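Local structure of quinone oxidoreductase (Coxiella burnetii, 3TQH) at residues Lys39-Pro47 / Phe128-Ala137; Tyr73-Glu81 / Asn90-Ile98. The protein binds NADPH and probably uses it to reduce quinones, as a member of the medium-chain dehydrogenase/reductase family. All coordinates share one frame; numbering follows the deposited sequence.

Interaction 1: Lys39-Pro47 / Phe128-Ala137; sequences KVHAASLNP and FLQAASLPTA. With NDP (NADPH dihydro-nicotinamide-adenine-dinucleotide phosphate), chain B; SO4 (sulfate ion), chain D.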
loop_
_atom_site.group_PDB
_atom_site.type_symbol
_atom_site.label_atom_id
_atom_site.label_comp_id
_atom_site.label_asym_id
_atom_site.label_seq_id
_atom_site.Cartn_x
_atom_site.Cartn_y
_atom_site.Cartn_z
ATOM N N LYS A 39 11.229 -0.444 18.438
ATOM C CA LYS A 39 11.303 1.018 18.451
ATOM C C LYS A 39 11.135 1.509 17.011
ATOM O O LYS A 39 11.978 1.220 16.159
ATOM C CB LYS A 39 12.642 1.486 19.026
ATOM C CG LYS A 39 12.827 3.003 19.054
ATOM C CD LYS A 39 14.298 3.409 19.229
ATOM C CE LYS A 39 14.757 3.324 20.668
ATOM N NZ LYS A 39 16.023 4.092 20.896
ATOM N N VAL A 40 10.055 2.245 16.743
ATOM C CA VAL A 40 9.721 2.667 15.381
ATOM C C VAL A 40 10.549 3.867 14.918
ATOM O O VAL A 40 10.608 4.891 15.588
ATOM C CB VAL A 40 8.213 3.006 15.238
ATOM C CG1 VAL A 40 7.892 3.499 13.822
ATOM C CG2 VAL A 40 7.361 1.787 15.575
ATOM N N HIS A 41 11.179 3.725 13.756
ATOM C CA HIS A 41 11.911 4.818 13.118
ATOM C C HIS A 41 11.056 5.501 12.054
ATOM O O HIS A 41 11.111 6.723 11.905
ATOM C CB HIS A 41 13.227 4.310 12.521
ATOM C CG HIS A 41 14.312 4.131 13.537
ATOM N ND1 HIS A 41 15.488 4.851 13.505
ATOM C CD2 HIS A 41 14.388 3.338 14.633
ATOM C CE1 HIS A 41 16.248 4.495 14.527
ATOM N NE2 HIS A 41 15.603 3.580 15.229
ATOM N N ALA A 42 10.254 4.719 11.333
ATOM C CA ALA A 42 9.397 5.257 10.281
ATOM C C ALA A 42 8.119 4.431 10.113
ATOM O O ALA A 42 8.106 3.226 10.385
ATOM C CB ALA A 42 10.169 5.326 8.968
ATOM N N ALA A 43 7.050 5.090 9.665
ATOM C CA ALA A 43 5.760 4.438 9.422
ATOM C C ALA A 43 5.017 5.149 8.288
ATOM O O ALA A 43 4.819 6.361 8.340
ATOM C CB ALA A 43 4.918 4.453 10.684
ATOM N N SER A 44 4.608 4.401 7.267
ATOM C CA SER A 44 3.993 5.011 6.096
ATOM C C SER A 44 2.485 4.980 6.171
ATOM O O SER A 44 1.898 4.149 6.867
ATOM C CB SER A 44 4.470 4.341 4.808
ATOM O OG SER A 44 4.037 2.998 4.713
ATOM N N LEU A 45 1.873 5.905 5.444
ATOM C CA LEU A 45 0.419 6.018 5.359
ATOM C C LEU A 45 -0.114 5.262 4.150
ATOM O O LEU A 45 0.498 5.257 3.086
ATOM C CB LEU A 45 -0.000 7.487 5.255
ATOM C CG LEU A 45 0.237 8.346 6.493
ATOM C CD1 LEU A 45 1.699 8.759 6.584
ATOM C CD2 LEU A 45 -0.678 9.572 6.474
ATOM N N ASN A 46 -1.269 4.636 4.328
ATOM C CA ASN A 46 -2.007 4.011 3.239
ATOM C C ASN A 46 -3.469 4.450 3.311
ATOM O O ASN A 46 -3.956 4.765 4.390
ATOM C CB ASN A 46 -1.926 2.495 3.352
ATOM C CG ASN A 46 -0.514 1.982 3.225
ATOM O OD1 ASN A 46 0.197 1.838 4.225
ATOM N ND2 ASN A 46 -0.087 1.726 1.990
ATOM N N PRO A 47 -4.175 4.461 2.171
ATOM C CA PRO A 47 -5.597 4.811 2.171
ATOM C C PRO A 47 -6.480 4.022 3.156
ATOM O O PRO A 47 -7.429 4.583 3.730
ATOM C CB PRO A 47 -6.015 4.521 0.725
ATOM C CG PRO A 47 -4.772 4.785 -0.068
ATOM C CD PRO A 47 -3.648 4.307 0.797
ATOM N N PHE A 128 15.453 3.969 6.674
ATOM C CA PHE A 128 14.267 3.592 7.437
ATOM C C PHE A 128 12.976 4.111 6.786
ATOM O O PHE A 128 11.976 3.397 6.733
ATOM C CB PHE A 128 14.373 4.092 8.886
ATOM C CG PHE A 128 15.299 3.271 9.744
ATOM C CD1 PHE A 128 16.573 3.725 10.051
ATOM C CD2 PHE A 128 14.894 2.038 10.243
ATOM C CE1 PHE A 128 17.426 2.975 10.844
ATOM C CE2 PHE A 128 15.741 1.279 11.039
ATOM C CZ PHE A 128 17.011 1.750 11.342
ATOM N N LEU A 129 13.008 5.348 6.292
ATOM C CA LEU A 129 11.873 5.935 5.577
ATOM C C LEU A 129 11.497 5.125 4.332
ATOM O O LEU A 129 10.311 4.885 4.072
ATOM C CB LEU A 129 12.176 7.382 5.180
ATOM C CG LEU A 129 12.298 8.377 6.336
ATOM C CD1 LEU A 129 12.960 9.661 5.864
ATOM C CD2 LEU A 129 10.935 8.651 6.960
ATOM N N GLN A 130 12.499 4.715 3.558
ATOM C CA GLN A 130 12.254 3.852 2.404
ATOM C C GLN A 130 11.677 2.500 2.832
ATOM O O GLN A 130 10.739 1.998 2.216
ATOM C CB GLN A 130 13.537 3.635 1.594
ATOM C CG GLN A 130 13.956 4.833 0.755
ATOM C CD GLN A 130 15.272 4.611 0.038
ATOM O OE1 GLN A 130 16.210 4.037 0.597
ATOM N NE2 GLN A 130 15.353 5.075 -1.205
ATOM N N ALA A 131 12.239 1.924 3.892
ATOM C CA ALA A 131 11.807 0.613 4.371
ATOM C C ALA A 131 10.350 0.602 4.846
ATOM O O ALA A 131 9.654 -0.390 4.659
ATOM C CB ALA A 131 12.729 0.116 5.478
ATOM N N ALA A 132 9.898 1.691 5.466
ATOM C CA ALA A 132 8.530 1.775 5.987
ATOM C C ALA A 132 7.525 2.091 4.886
ATOM O O ALA A 132 6.343 1.829 5.033
ATOM C CB ALA A 132 8.439 2.828 7.090
ATOM N N SER A 133 8.000 2.659 3.784
ATOM C CA SER A 133 7.134 3.044 2.670
ATOM C C SER A 133 6.848 1.895 1.706
ATOM O O SER A 133 5.943 1.987 0.878
ATOM C CB SER A 133 7.758 4.215 1.912
ATOM O OG SER A 133 7.806 5.377 2.731
ATOM N N LEU A 134 7.604 0.813 1.832
ATOM C CA LEU A 134 7.596 -0.264 0.846
ATOM C C LEU A 134 6.571 -1.398 1.055
ATOM O O LEU A 134 5.941 -1.815 0.088
ATOM C CB LEU A 134 9.007 -0.859 0.740
ATOM C CG LEU A 134 9.302 -1.814 -0.416
ATOM C CD1 LEU A 134 9.082 -1.154 -1.773
ATOM C CD2 LEU A 134 10.720 -2.339 -0.295
ATOM N N PRO A 135 6.411 -1.917 2.292
ATOM C CA PRO A 135 5.691 -3.187 2.463
ATOM C C PRO A 135 4.289 -3.290 1.842
ATOM O O PRO A 135 4.077 -4.145 0.985
ATOM C CB PRO A 135 5.629 -3.344 3.986
ATOM C CG PRO A 135 6.839 -2.660 4.459
ATOM C CD PRO A 135 6.971 -1.459 3.575
ATOM N N THR A 136 3.349 -2.437 2.245
ATOM C CA THR A 136 1.986 -2.542 1.721
ATOM C C THR A 136 1.938 -2.246 0.218
ATOM O O THR A 136 1.471 -3.077 -0.560
ATOM C CB THR A 136 0.979 -1.635 2.477
ATOM O OG1 THR A 136 0.755 -2.163 3.791
ATOM C CG2 THR A 136 -0.359 -1.579 1.732
ATOM N N ALA A 137 2.436 -1.075 -0.176
ATOM C CA ALA A 137 2.377 -0.633 -1.578
ATOM C C ALA A 137 3.088 -1.600 -2.508
ATOM O O ALA A 137 2.547 -1.986 -3.542
ATOM C CB ALA A 137 2.972 0.761 -1.729
HETATM P PA NDP B . -3.175 6.391 -3.440
HETATM O O1A NDP B . -3.909 7.325 -2.566
HETATM O O2A NDP B . -1.723 6.434 -3.182
HETATM O O5B NDP B . -3.439 6.752 -4.984
HETATM C C5B NDP B . -3.480 8.111 -5.373
HETATM C C4B NDP B . -3.442 8.215 -6.890
HETATM O O4B NDP B . -4.720 7.915 -7.411
HETATM C C3B NDP B . -3.086 9.600 -7.413
HETATM O O3B NDP B . -1.781 9.583 -7.952
HETATM C C2B NDP B . -4.138 9.914 -8.472
HETATM O O2B NDP B . -3.578 10.324 -9.699
HETATM C C1B NDP B . -4.864 8.589 -8.639
HETATM N N9A NDP B . -6.295 8.707 -8.956
HETATM C C8A NDP B . -7.276 9.251 -8.163
HETATM N N7A NDP B . -8.457 9.141 -8.805
HETATM C C5A NDP B . -8.246 8.535 -9.992
HETATM C C6A NDP B . -9.111 8.193 -11.021
HETATM N N6A NDP B . -10.400 8.469 -10.914
HETATM N N1A NDP B . -8.618 7.574 -12.148
HETATM C C2A NDP B . -7.262 7.295 -12.239
HETATM N N3A NDP B . -6.399 7.630 -11.209
HETATM C C4A NDP B . -6.890 8.249 -10.101
HETATM O O3 NDP B . -3.755 4.896 -3.284
HETATM P PN NDP B . -2.906 3.522 -3.265
HETATM O O1N NDP B . -2.195 3.414 -1.973
HETATM O O2N NDP B . -2.150 3.324 -4.510
HETATM O O5D NDP B . -4.120 2.469 -3.241
HETATM C C5D NDP B . -5.134 2.479 -4.228
HETATM C C4D NDP B . -6.336 1.678 -3.738
HETATM O O4D NDP B . -5.965 0.332 -3.507
HETATM C C3D NDP B . -6.880 2.232 -2.429
HETATM O O3D NDP B . -8.286 2.303 -2.498
HETATM C C2D NDP B . -6.413 1.243 -1.382
HETATM O O2D NDP B . -7.285 1.174 -0.269
HETATM C C1D NDP B . -6.336 -0.056 -2.192
HETATM N N1N NDP B . -5.387 -1.068 -1.674
HETATM C C2N NDP B . -5.851 -2.350 -1.509
HETATM C C3N NDP B . -5.058 -3.363 -0.974
HETATM C C7N NDP B . -5.580 -4.759 -0.801
HETATM O O7N NDP B . -4.727 -5.734 -0.240
HETATM N N7N NDP B . -6.828 -5.049 -1.166
HETATM C C4N NDP B . -3.652 -3.021 -0.568
HETATM C C5N NDP B . -3.204 -1.611 -0.784
HETATM C C6N NDP B . -4.104 -0.703 -1.335
HETATM P P2B NDP B . -3.701 11.849 -10.205
HETATM O O1X NDP B . -2.767 12.033 -11.374
HETATM O O2X NDP B . -3.296 12.796 -9.101
HETATM O O3X NDP B . -5.101 12.175 -10.648
HETATM S S SO4 D . 16.880 7.161 7.866
HETATM O O1 SO4 D . 16.808 7.401 9.305
HETATM O O2 SO4 D . 17.963 7.958 7.283
HETATM O O3 SO4 D . 17.193 5.756 7.609
HETATM O O4 SO4 D . 15.599 7.521 7.255
#
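His-41 lies with its imidazole over one face of the Phe-128 ring, the two planes only 22° apart and their centroids 4.2 Å from each other. The stack is offset, for ND1 of His-41 sits toward the rim of the phenyl ring, and CB of His-41 adds a CH-pi contact, 4.0 Å from the Phe-128 centroid. Both residues have CG beside the backbone N, anti to the carbonyl carbon, which lays the rings over one another beside the start of helix 128-133. There a sulfate ion, probably from the crystallisation liquor, accepts a nearly straight hydrogen bond from Phe-128 N to its O3 (2.7 Å).

Apolar packing continues along the strand. CB of Ala-42 meets CB of Ala-132 at 3.6 Å, and CD2 of Leu-129 approaches that same methyl group of Ala-42 at 4.0 Å. With such small side chains, strand 42-44 and helix 128-133 run 6.6 Å apart at their closest, at 35°.

The polar link is Ser-44 OG, which donates to Ala-132 O at 2.6 Å, tilted 29° from the carbonyl plane. On the helix side, Ser-133 OG turns back to Leu-129 O. Further along, Asn-46 faces CB and CG2 of Thr-136, whose OG1 is hydrogen-bonded to Asp-74; CG2 of Thr-136 also lies 3.8 Å from C5N of the NADPH nicotinamide.

Helix 128-133 is thus laid against the sheet of the GroES-like domain: Ala-131 and Ala-132 also touch Ser-76 on strand 74-82, while Leu-129 and Ser-133 reach Val-317 on strand 315-319.

Interaction 2: Tyr73-Glu81 / Asn90-Ile98; sequences YDFSGEVIE and NIGDKVMGI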
loop_
_atom_site.group_PDB
_atom_site.type_symbol
_atom_site.label_atom_id
_atom_site.label_comp_id
_atom_site.label_asym_id
_atom_site.label_seq_id
_atom_site.Cartn_x
_atom_site.Cartn_y
_atom_site.Cartn_z
ATOM N N TYR A 73 -0.165 0.231 9.347
ATOM C CA TYR A 73 0.315 -1.150 9.293
ATOM C C TYR A 73 1.798 -1.260 8.917
ATOM O O TYR A 73 2.449 -2.225 9.298
ATOM C CB TYR A 73 -0.503 -1.956 8.280
ATOM C CG TYR A 73 -1.985 -2.084 8.583
ATOM C CD1 TYR A 73 -2.438 -2.715 9.740
ATOM C CD2 TYR A 73 -2.938 -1.610 7.688
ATOM C CE1 TYR A 73 -3.803 -2.844 10.004
ATOM C CE2 TYR A 73 -4.297 -1.741 7.938
ATOM C CZ TYR A 73 -4.725 -2.354 9.091
ATOM O OH TYR A 73 -6.082 -2.470 9.322
ATOM N N ASP A 74 2.313 -0.289 8.160
ATOM C CA ASP A 74 3.668 -0.333 7.624
ATOM C C ASP A 74 4.627 0.313 8.605
ATOM O O ASP A 74 4.353 1.413 9.098
ATOM C CB ASP A 74 3.759 0.467 6.320
ATOM C CG ASP A 74 3.138 -0.236 5.129
ATOM O OD1 ASP A 74 2.667 -1.392 5.266
ATOM O OD2 ASP A 74 3.134 0.380 4.033
ATOM N N PHE A 75 5.758 -0.338 8.868
ATOM C CA PHE A 75 6.727 0.228 9.797
ATOM C C PHE A 75 8.161 -0.184 9.511
ATOM O O PHE A 75 8.434 -1.157 8.816
ATOM C CB PHE A 75 6.387 -0.164 11.241
ATOM C CG PHE A 75 6.876 -1.533 11.620
ATOM C CD1 PHE A 75 6.078 -2.650 11.420
ATOM C CD2 PHE A 75 8.147 -1.705 12.149
ATOM C CE1 PHE A 75 6.538 -3.911 11.760
ATOM C CE2 PHE A 75 8.614 -2.954 12.482
ATOM C CZ PHE A 75 7.812 -4.061 12.289
ATOM N N SER A 76 9.061 0.560 10.129
ATOM C CA SER A 76 10.488 0.370 10.009
ATOM C C SER A 76 11.065 0.745 11.374
ATOM O O SER A 76 10.604 1.704 11.991
ATOM C CB SER A 76 11.002 1.307 8.920
ATOM O OG SER A 76 12.332 1.017 8.578
ATOM N N GLY A 77 12.044 -0.013 11.862
ATOM C CA GLY A 77 12.609 0.256 13.189
ATOM C C GLY A 77 13.594 -0.755 13.757
ATOM O O GLY A 77 14.120 -1.606 13.042
ATOM N N GLU A 78 13.836 -0.646 15.062
ATOM C CA GLU A 78 14.829 -1.465 15.761
ATOM C C GLU A 78 14.153 -2.362 16.801
ATOM O O GLU A 78 13.277 -1.906 17.540
ATOM C CB GLU A 78 15.859 -0.557 16.439
ATOM C CG GLU A 78 17.043 -1.296 17.082
ATOM C CD GLU A 78 18.000 -0.364 17.841
ATOM O OE1 GLU A 78 17.623 0.804 18.116
ATOM O OE2 GLU A 78 19.132 -0.808 18.171
ATOM N N VAL A 79 14.561 -3.631 16.851
ATOM C CA VAL A 79 14.048 -4.576 17.843
ATOM C C VAL A 79 14.651 -4.256 19.206
ATOM O O VAL A 79 15.873 -4.237 19.364
ATOM C CB VAL A 79 14.382 -6.031 17.470
ATOM C CG1 VAL A 79 13.882 -6.994 18.543
ATOM C CG2 VAL A 79 13.788 -6.383 16.107
ATOM N N ILE A 80 13.786 -4.002 20.185
ATOM C CA ILE A 80 14.210 -3.553 21.513
ATOM C C ILE A 80 14.000 -4.623 22.575
ATOM O O ILE A 80 14.818 -4.769 23.473
ATOM C CB ILE A 80 13.457 -2.261 21.920
ATOM C CG1 ILE A 80 13.932 -1.085 21.073
ATOM C CG2 ILE A 80 13.675 -1.935 23.388
ATOM C CD1 ILE A 80 15.420 -0.841 21.140
ATOM N N GLU A 81 12.889 -5.348 22.478
ATOM C CA GLU A 81 12.606 -6.461 23.374
ATOM C C GLU A 81 12.142 -7.662 22.556
ATOM O O GLU A 81 11.521 -7.510 21.503
ATOM C CB GLU A 81 11.570 -6.056 24.432
ATOM C CG GLU A 81 12.035 -4.856 25.281
ATOM C CD GLU A 81 11.117 -4.511 26.454
ATOM O OE1 GLU A 81 10.637 -5.428 27.160
ATOM O OE2 GLU A 81 10.902 -3.302 26.692
ATOM N N ASN A 90 17.298 -10.919 16.645
ATOM C CA ASN A 90 18.132 -10.459 17.758
ATOM C C ASN A 90 17.794 -9.029 18.176
ATOM O O ASN A 90 17.329 -8.229 17.366
ATOM C CB ASN A 90 19.613 -10.521 17.380
ATOM C CG ASN A 90 20.175 -11.925 17.431
ATOM O OD1 ASN A 90 20.730 -12.411 16.449
ATOM N ND2 ASN A 90 20.051 -12.581 18.586
ATOM N N ILE A 91 18.036 -8.719 19.446
ATOM C CA ILE A 91 17.913 -7.357 19.957
ATOM C C ILE A 91 18.906 -6.471 19.208
ATOM O O ILE A 91 20.074 -6.831 19.048
ATOM C CB ILE A 91 18.228 -7.277 21.482
ATOM C CG1 ILE A 91 17.242 -8.112 22.309
ATOM C CG2 ILE A 91 18.229 -5.830 21.961
ATOM C CD1 ILE A 91 15.808 -7.663 22.208
ATOM N N GLY A 92 18.436 -5.321 18.741
ATOM C CA GLY A 92 19.275 -4.401 17.977
ATOM C C GLY A 92 19.142 -4.532 16.467
ATOM O O GLY A 92 19.627 -3.670 15.731
ATOM N N ASP A 93 18.492 -5.596 15.998
ATOM C CA ASP A 93 18.292 -5.796 14.560
ATOM C C ASP A 93 17.422 -4.685 13.983
ATOM O O ASP A 93 16.439 -4.282 14.594
ATOM C CB ASP A 93 17.637 -7.154 14.269
ATOM C CG ASP A 93 18.607 -8.330 14.381
ATOM O OD1 ASP A 93 19.824 -8.128 14.594
ATOM O OD2 ASP A 93 18.138 -9.476 14.242
ATOM N N LYS A 94 17.801 -4.188 12.810
ATOM C CA LYS A 94 16.993 -3.219 12.084
ATOM C C LYS A 94 16.013 -3.994 11.211
ATOM O O LYS A 94 16.418 -4.854 10.427
ATOM C CB LYS A 94 17.881 -2.304 11.241
ATOM C CG LYS A 94 18.916 -1.527 12.065
ATOM C CD LYS A 94 19.816 -0.638 11.189
ATOM C CE LYS A 94 20.887 0.078 12.023
ATOM N NZ LYS A 94 22.067 0.482 11.208
ATOM N N VAL A 95 14.723 -3.695 11.362
ATOM C CA VAL A 95 13.674 -4.476 10.708
ATOM C C VAL A 95 12.620 -3.621 10.020
ATOM O O VAL A 95 12.473 -2.431 10.300
ATOM C CB VAL A 95 12.957 -5.415 11.711
ATOM C CG1 VAL A 95 13.944 -6.443 12.279
ATOM C CG2 VAL A 95 12.293 -4.609 12.818
HETATM N N MSE A 96 11.877 -4.265 9.128
HETATM C CA MSE A 96 10.834 -3.619 8.345
HETATM C C MSE A 96 9.720 -4.629 8.105
HETATM O O MSE A 96 9.977 -5.822 7.941
HETATM C CB MSE A 96 11.395 -3.127 7.010
HETATM C CG MSE A 96 12.264 -4.161 6.297
HETATM SE SE MSE A 96 12.866 -3.619 4.526
HETATM C CE MSE A 96 11.135 -3.124 3.742
ATOM N N GLY A 97 8.481 -4.153 8.099
ATOM C CA GLY A 97 7.363 -5.036 7.872
ATOM C C GLY A 97 6.017 -4.446 8.205
ATOM O O GLY A 97 5.817 -3.226 8.123
ATOM N N ILE A 98 5.098 -5.341 8.569
ATOM C CA ILE A 98 3.705 -5.014 8.832
ATOM C C ILE A 98 3.391 -5.409 10.263
ATOM O O ILE A 98 3.788 -6.484 10.706
ATOM C CB ILE A 98 2.738 -5.811 7.903
ATOM C CG1 ILE A 98 3.127 -5.658 6.432
ATOM C CG2 ILE A 98 1.298 -5.357 8.102
ATOM C CD1 ILE A 98 3.038 -4.258 5.941
#
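Phe-75 has CG between its backbone N and carbonyl carbon (chi1 82°), a torsion that folds the ring back over the partner strand, where Gly-97 N lies over one ring face. In Val-79, CG2 stands beside the backbone N and anti to the carbonyl carbon (chi1 178° for CG1), which turns it to CG1 of Val-95, 3.8 Å away. These residues belong to an antiparallel beta hairpin of the GroES-like domain, formed by strands 74-82 and 94-98.

Its backbone bonds come in pairs. Phe-75 and Gly-97 exchange two, Gly-77 and Val-95 two more, the shortest being Val-95 N to Gly-77 O at 2.7 Å. Beyond them Val-79 N binds Asp-93 O and Val-79 O receives Gly-92 N, carrying the pairing into the type II turn Asn-90 to Asp-93. Gly-92 takes up the positive phi of that turn, and OE2 of the extended Glu-78 side chain comes to 3.6 Å from its CA.

Side chains divide between the two faces of the sheet. On one, CE2 of Phe-75 meets CG2 of Val-95 at 4.0 Å near the ring plane, and Val-79 crosses Val-95 at about a right angle; Ile-38 of strand 36-44 packs against both Phe-75 and Val-79. The other face carries Asp-74, Ser-76 and Met-96, a selenomethionine, with Met-96 touching Ala-131 of helix 128-133. From within the turn, CD1 of Ile-91 lies against the backbone of Ile-80 and Glu-81. Asn-90 N, at the start of the turn, reaches Asp-93 OD2 at 2.9 Å, meeting it from above the carboxylate plane.

Strands 36-44 and 74-82 are sheet neighbours, and interactions 1 and 2 touch one another, their centres about 11 Å apart; along the chain, interaction 2 is nested within the loop that interaction 1 closes. Asp-74 is one junction: its OD1 lies 2.5 Å from OG1 of Thr-136, a probable hydrogen bond. Ser-76 OG packs 3.0 Å from Phe-128 O, a second place where helix and hairpin meet. Interaction 1 reaches the cofactor directly, with CD of Pro-47 3.3 Å from O1N of NADPH. Interaction 2 stands further back, the Asp-74 side chain about 8 Å from NADPH, consistent with Asp-74 being a second-shell partner of the pocket residue Thr-136.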